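Local coordinates for putative peptide ABC-transport system periplasmic peptide-binding protein (Campylobacter jejuni, PDB 4OEV) that binds nickel(II), together with oxalate, outside the cytoplasm as the solute-binding component of an ABC-type importer, at residues Ile330-Ile335 with Phe355-Val361; Asn263-Asp267 with Tyr300-Lys306. All coordinates share one frame; numbering follows the deposited sequence.

Interaction 1. Residues Ile330-Ile335 with Phe355-Val361; sequences ILEFEI and FRKIGVV
Phe-333 reaches out from its strand to meet Phe-355 and Val-360, the two residues that bracket the end of helix 342-357. Its CG sits between the backbone N and the carbonyl carbon (chi1 58°), a setting that brings the far end of the ring closer to the helix than its CB. CZ of Phe-333 lies 3.8 Å from CE2 of Phe-355, which comes in at the edge of the Phe-333 ring, while CE2 of Phe-333 touches CG1 of Val-360. The two ring planes are inclined at 55°, neither stacked nor T-shaped. CD1 of Ile-335 presses on the same CE2 of Phe-355, at 3.9 Å, so this one ring carbon is shared by two strand side chains. Val-360 also takes CD2 of Leu-331 against its CG1, 4.0 Å away.

Val-361 points to the other side, with Ile-330 and Glu-332. Its CG1 stands anti to the backbone N (chi1 172°), beside the Glu-332 chain and 3.6 Å from OE1; the other methyl, CG2, meets CD1 of Ile-330, also at 3.6 Å.

The backbones join where Val-361 N donates to Leu-331 O (3.2 Å), and Phe-333 N gives a weak bond back to Val-361 O. Positive phi at Gly-359 lets the helix end in a Schellman motif, with Val-360 N bonded to Phe-355 O and Gly-359 N to Arg-356 O. The chain thereby turns off the helix into a strand parallel to 329-338, completing a beta-alpha-beta unit whose apolar side packs on helix 256-265 through Leu-262.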
loop_
_atom_site.group_PDB
_atom_site.type_symbol
_atom_site.label_atom_id
_atom_site.label_comp_id
_atom_site.label_asym_id
_atom_site.label_seq_id
_atom_site.Cartn_x
_atom_site.Cartn_y
_atom_site.Cartn_z
ATOM N N ILE A 330 -28.064 21.817 7.365
ATOM C CA ILE A 330 -27.543 20.940 8.424
ATOM C C ILE A 330 -26.174 20.378 8.025
ATOM O O ILE A 330 -25.874 20.184 6.844
ATOM C CB ILE A 330 -28.516 19.777 8.797
ATOM C CG1 ILE A 330 -28.592 18.761 7.679
ATOM C CG2 ILE A 330 -29.949 20.321 9.189
ATOM C CD1 ILE A 330 -29.010 17.358 8.171
ATOM N N LEU A 331 -25.304 20.209 9.017
ATOM C CA LEU A 331 -23.991 19.645 8.803
ATOM C C LEU A 331 -24.164 18.163 8.492
ATOM O O LEU A 331 -24.406 17.360 9.404
ATOM C CB LEU A 331 -23.095 19.844 10.035
ATOM C CG LEU A 331 -21.558 19.874 9.795
ATOM C CD1 LEU A 331 -20.791 20.235 11.074
ATOM C CD2 LEU A 331 -21.078 18.523 9.337
ATOM N N GLU A 332 -24.092 17.813 7.206
ATOM C CA GLU A 332 -24.264 16.425 6.759
ATOM C C GLU A 332 -23.401 16.106 5.548
ATOM O O GLU A 332 -22.997 17.006 4.818
ATOM C CB GLU A 332 -25.730 16.114 6.409
ATOM C CG GLU A 332 -26.203 16.614 5.053
ATOM C CD GLU A 332 -27.698 16.370 4.839
ATOM O OE1 GLU A 332 -28.218 15.359 5.369
ATOM O OE2 GLU A 332 -28.352 17.197 4.151
ATOM N N PHE A 333 -23.129 14.823 5.331
ATOM C CA PHE A 333 -22.250 14.417 4.240
ATOM C C PHE A 333 -22.293 12.897 4.075
ATOM O O PHE A 333 -22.865 12.193 4.918
ATOM C CB PHE A 333 -20.807 14.907 4.480
ATOM C CG PHE A 333 -20.210 14.424 5.768
ATOM C CD1 PHE A 333 -19.517 13.233 5.803
ATOM C CD2 PHE A 333 -20.365 15.145 6.953
ATOM C CE1 PHE A 333 -18.976 12.767 7.002
ATOM C CE2 PHE A 333 -19.834 14.695 8.163
ATOM C CZ PHE A 333 -19.139 13.487 8.191
ATOM N N GLU A 334 -21.734 12.380 2.983
ATOM C CA GLU A 334 -21.784 10.930 2.781
ATOM C C GLU A 334 -20.509 10.258 3.221
ATOM O O GLU A 334 -19.431 10.846 3.127
ATOM C CB GLU A 334 -22.055 10.597 1.330
ATOM C CG GLU A 334 -23.381 11.110 0.861
ATOM C CD GLU A 334 -23.568 10.953 -0.621
ATOM O OE1 GLU A 334 -24.740 11.021 -1.037
ATOM O OE2 GLU A 334 -22.543 10.790 -1.359
ATOM N N ILE A 335 -20.633 9.032 3.724
ATOM C CA ILE A 335 -19.457 8.221 4.057
ATOM C C ILE A 335 -19.459 6.996 3.146
ATOM O O ILE A 335 -20.381 6.185 3.225
ATOM C CB ILE A 335 -19.485 7.770 5.529
ATOM C CG1 ILE A 335 -19.557 8.974 6.473
ATOM C CG2 ILE A 335 -18.292 6.917 5.849
ATOM C CD1 ILE A 335 -20.056 8.579 7.889
ATOM N N PHE A 355 -21.182 9.967 14.907
ATOM C CA PHE A 355 -21.487 11.338 14.507
ATOM C C PHE A 355 -22.904 11.714 14.899
ATOM O O PHE A 355 -23.193 12.864 15.243
ATOM C CB PHE A 355 -21.333 11.500 13.032
ATOM C CG PHE A 355 -19.899 11.287 12.537
ATOM C CD1 PHE A 355 -18.806 11.413 13.388
ATOM C CD2 PHE A 355 -19.686 10.933 11.238
ATOM C CE1 PHE A 355 -17.491 11.235 12.895
ATOM C CE2 PHE A 355 -18.357 10.734 10.728
ATOM C CZ PHE A 355 -17.287 10.882 11.580
ATOM N N ARG A 356 -23.802 10.757 14.748
ATOM C CA ARG A 356 -25.209 10.993 15.091
ATOM C C ARG A 356 -25.333 11.415 16.537
ATOM O O ARG A 356 -26.174 12.272 16.884
ATOM C CB ARG A 356 -26.042 9.743 14.822
ATOM C CG ARG A 356 -27.490 9.901 15.264
ATOM C CD ARG A 356 -28.391 8.767 14.854
ATOM N NE ARG A 356 -29.428 8.574 15.889
ATOM C CZ ARG A 356 -30.559 9.287 15.967
ATOM N NH1 ARG A 356 -31.445 9.052 16.944
ATOM N NH2 ARG A 356 -30.796 10.276 15.097
ATOM N N LYS A 357 -24.478 10.854 17.390
ATOM C CA LYS A 357 -24.522 11.179 18.811
ATOM C C LYS A 357 -24.261 12.672 19.105
ATOM O O LYS A 357 -24.758 13.182 20.083
ATOM C CB LYS A 357 -23.512 10.344 19.597
ATOM C CG LYS A 357 -23.860 8.877 19.728
ATOM C CD LYS A 357 -22.891 8.191 20.665
ATOM C CE LYS A 357 -22.895 6.700 20.419
ATOM N NZ LYS A 357 -21.951 5.979 21.303
ATOM N N ILE A 358 -23.482 13.349 18.273
ATOM C CA ILE A 358 -23.195 14.766 18.481
ATOM C C ILE A 358 -23.965 15.666 17.507
ATOM O O ILE A 358 -23.580 16.807 17.303
ATOM C CB ILE A 358 -21.674 15.091 18.309
ATOM C CG1 ILE A 358 -21.214 14.705 16.910
ATOM C CG2 ILE A 358 -20.829 14.399 19.379
ATOM C CD1 ILE A 358 -19.861 15.339 16.459
ATOM N N GLY A 359 -25.033 15.160 16.892
ATOM C CA GLY A 359 -25.854 15.993 16.026
ATOM C C GLY A 359 -25.302 16.217 14.621
ATOM O O GLY A 359 -25.674 17.177 13.948
ATOM N N VAL A 360 -24.432 15.318 14.162
ATOM C CA VAL A 360 -23.942 15.359 12.790
ATOM C C VAL A 360 -24.619 14.260 11.967
ATOM O O VAL A 360 -24.533 13.069 12.299
ATOM C CB VAL A 360 -22.420 15.208 12.731
ATOM C CG1 VAL A 360 -21.941 15.119 11.283
ATOM C CG2 VAL A 360 -21.760 16.384 13.448
ATOM N N VAL A 361 -25.317 14.665 10.912
ATOM C CA VAL A 361 -26.046 13.712 10.079
ATOM C C VAL A 361 -25.118 13.175 8.988
ATOM O O VAL A 361 -24.294 13.912 8.433
ATOM C CB VAL A 361 -27.333 14.349 9.455
ATOM C CG1 VAL A 361 -27.970 13.408 8.440
ATOM C CG2 VAL A 361 -28.381 14.779 10.550
#

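Interaction 2. Residues Asn263-Asp267 with Tyr300-Lys306; sequences NYAVD and YKYDPKK
Tyr-264 is held between two side chains of the 300-306 segment. CD1 of Tyr-300 comes over one face, 3.4 Å from CZ of Tyr-264, in an edge-to-face pair with the planes at 81°. Over the opposite face runs the extended Lys-306 chain, its CD 3.8 Å from the Tyr-264 ring centroid; NZ ends near the hydroxyl in a weak hydrogen bond. At the edge of the same ring, Lys-301 O lies 3.1 Å from CD1 of Tyr-264.

Tyr-302 makes the second aromatic contact. Asp-267 CB sits almost exactly over its centre, 3.5 Å from the centroid, and the carboxylate lies nearly flat on the ring, 9° from parallel. Asp-267 holds its CG anti to the backbone N (chi1 -175°), which lays the carboxylate along the ring. On the other face is Pro-304 CD.

The backbones meet where Asp-303 N donates to Tyr-264 O (2.8 Å). Asp-303 is also the N-cap of helix 304-313, its OD1 accepting from Lys-306 N. Water 1 bridges Val-266 O and Tyr-300 O.

Farther out, Tyr-300 stacks on Tyr-449. The end of helix 256-265 lies against strand 454-467 through Asn-263 and Val-266, helix 342-357 through Val-266 and helix 304-313 through Tyr-264.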
loop_
_atom_site.group_PDB
_atom_site.type_symbol
_atom_site.label_atom_id
_atom_site.label_comp_id
_atom_site.label_asym_id
_atom_site.label_seq_id
_atom_site.Cartn_x
_atom_site.Cartn_y
_atom_site.Cartn_z
ATOM N N ASN A 263 -13.071 14.151 14.595
ATOM C CA ASN A 263 -12.060 13.330 15.260
ATOM C C ASN A 263 -12.387 13.127 16.751
ATOM O O ASN A 263 -12.337 12.005 17.237
ATOM C CB ASN A 263 -10.696 13.942 15.098
ATOM C CG ASN A 263 -9.991 13.423 13.849
ATOM O OD1 ASN A 263 -9.350 12.370 13.890
ATOM N ND2 ASN A 263 -10.154 14.126 12.736
ATOM N N TYR A 264 -12.755 14.200 17.455
ATOM C CA TYR A 264 -13.093 14.110 18.892
ATOM C C TYR A 264 -14.345 13.277 19.140
ATOM O O TYR A 264 -14.596 12.802 20.277
ATOM C CB TYR A 264 -13.283 15.513 19.506
ATOM C CG TYR A 264 -11.988 16.248 19.818
ATOM C CD1 TYR A 264 -11.094 15.753 20.754
ATOM C CD2 TYR A 264 -11.672 17.447 19.186
ATOM C CE1 TYR A 264 -9.907 16.423 21.040
ATOM C CE2 TYR A 264 -10.511 18.122 19.469
ATOM C CZ TYR A 264 -9.622 17.603 20.400
ATOM O OH TYR A 264 -8.431 18.257 20.666
ATOM N N ALA A 265 -15.133 13.078 18.088
ATOM C CA ALA A 265 -16.409 12.403 18.210
ATOM C C ALA A 265 -16.297 10.878 18.252
ATOM O O ALA A 265 -17.224 10.199 18.689
ATOM C CB ALA A 265 -17.307 12.805 17.064
ATOM N N VAL A 266 -15.196 10.338 17.753
ATOM C CA VAL A 266 -15.099 8.884 17.583
ATOM C C VAL A 266 -14.362 8.202 18.748
ATOM O O VAL A 266 -13.225 8.548 19.062
ATOM C CB VAL A 266 -14.362 8.532 16.239
ATOM C CG1 VAL A 266 -14.266 6.982 16.083
ATOM C CG2 VAL A 266 -15.101 9.135 15.043
ATOM N N ASP A 267 -15.000 7.219 19.373
ATOM C CA ASP A 267 -14.368 6.450 20.443
ATOM C C ASP A 267 -13.593 5.295 19.824
ATOM O O ASP A 267 -14.121 4.183 19.669
ATOM C CB ASP A 267 -15.418 5.941 21.463
ATOM C CG ASP A 267 -14.794 5.229 22.667
ATOM O OD1 ASP A 267 -13.549 5.167 22.759
ATOM O OD2 ASP A 267 -15.552 4.784 23.557
ATOM N N TYR A 300 -6.202 13.383 19.193
ATOM C CA TYR A 300 -7.584 13.719 19.451
ATOM C C TYR A 300 -8.174 12.633 20.352
ATOM O O TYR A 300 -8.609 11.591 19.850
ATOM C CB TYR A 300 -8.380 13.829 18.126
ATOM C CG TYR A 300 -7.904 15.004 17.290
ATOM C CD1 TYR A 300 -8.339 16.301 17.580
ATOM C CD2 TYR A 300 -6.992 14.828 16.244
ATOM C CE1 TYR A 300 -7.906 17.394 16.848
ATOM C CE2 TYR A 300 -6.547 15.936 15.483
ATOM C CZ TYR A 300 -7.008 17.216 15.803
ATOM O OH TYR A 300 -6.601 18.343 15.085
ATOM N N LYS A 301 -8.162 12.850 21.672
ATOM C CA LYS A 301 -8.853 11.917 22.584
ATOM C C LYS A 301 -10.347 11.894 22.291
ATOM O O LYS A 301 -10.907 12.876 21.824
ATOM C CB LYS A 301 -8.668 12.299 24.038
ATOM C CG LYS A 301 -7.308 12.041 24.606
ATOM C CD LYS A 301 -7.371 12.070 26.152
ATOM C CE LYS A 301 -8.164 13.275 26.690
ATOM N NZ LYS A 301 -8.141 13.353 28.193
ATOM N N TYR A 302 -11.012 10.796 22.611
ATOM C CA TYR A 302 -12.458 10.734 22.469
ATOM C C TYR A 302 -13.098 11.739 23.430
ATOM O O TYR A 302 -12.999 11.576 24.633
ATOM C CB TYR A 302 -12.954 9.313 22.750
ATOM C CG TYR A 302 -14.455 9.194 22.881
ATOM C CD1 TYR A 302 -15.288 9.554 21.843
ATOM C CD2 TYR A 302 -15.030 8.694 24.035
ATOM C CE1 TYR A 302 -16.664 9.436 21.953
ATOM C CE2 TYR A 302 -16.402 8.555 24.150
ATOM C CZ TYR A 302 -17.212 8.927 23.100
ATOM O OH TYR A 302 -18.580 8.807 23.217
ATOM N N ASP A 303 -13.750 12.776 22.902
ATOM C CA ASP A 303 -14.333 13.854 23.736
ATOM C C ASP A 303 -15.509 14.509 22.987
ATOM O O ASP A 303 -15.341 15.516 22.269
ATOM C CB ASP A 303 -13.258 14.896 24.064
ATOM C CG ASP A 303 -13.650 15.850 25.163
ATOM O OD1 ASP A 303 -14.852 16.003 25.504
ATOM O OD2 ASP A 303 -12.708 16.484 25.678
ATOM N N PRO A 304 -16.695 13.908 23.120
ATOM C CA PRO A 304 -17.932 14.339 22.480
ATOM C C PRO A 304 -18.286 15.783 22.829
ATOM O O PRO A 304 -18.834 16.515 21.978
ATOM C CB PRO A 304 -18.980 13.379 23.070
ATOM C CG PRO A 304 -18.202 12.173 23.462
ATOM C CD PRO A 304 -16.886 12.688 23.929
ATOM N N LYS A 305 -17.972 16.188 24.060
ATOM C CA LYS A 305 -18.308 17.546 24.499
ATOM C C LYS A 305 -17.478 18.544 23.744
ATOM O O LYS A 305 -17.984 19.589 23.342
ATOM C CB LYS A 305 -18.113 17.753 25.994
ATOM C CG LYS A 305 -18.715 19.084 26.447
ATOM C CD LYS A 305 -18.539 19.355 27.939
ATOM C CE LYS A 305 -19.241 20.663 28.342
ATOM N NZ LYS A 305 -18.865 21.800 27.429
ATOM N N LYS A 306 -16.201 18.227 23.566
ATOM C CA LYS A 306 -15.305 19.100 22.824
ATOM C C LYS A 306 -15.724 19.191 21.369
ATOM O O LYS A 306 -15.614 20.266 20.754
ATOM C CB LYS A 306 -13.857 18.622 22.918
ATOM C CG LYS A 306 -12.884 19.645 22.368
ATOM C CD LYS A 306 -11.472 19.395 22.870
ATOM C CE LYS A 306 -10.496 20.468 22.369
ATOM N NZ LYS A 306 -9.150 20.356 23.025
HETATM O O HOH W 1 -10.814 9.912 18.968
#

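From the N terminus, interaction 2 comes first: a long excursion of 32 residues, with helix 268-274 and strand 280-282, leaves the end of helix 256-265 and returns to it at the start of helix 304-313. Interaction 1 opens only afterwards, closing the shorter loop made mostly of helix 342-357. The two are in series, neither nested nor crossed, yet they meet in space. Ile-358 CD1 packs 3.6 Å from Ala-265 CB, and Phe-355 CE1 lies 3.8 Å from Val-266 CG2. Together they pack the ends of helices 256-265 and 342-357 and the start of helix 304-313 against one face of the parallel strand pair 329-338 and 361-367, away from the nickel site.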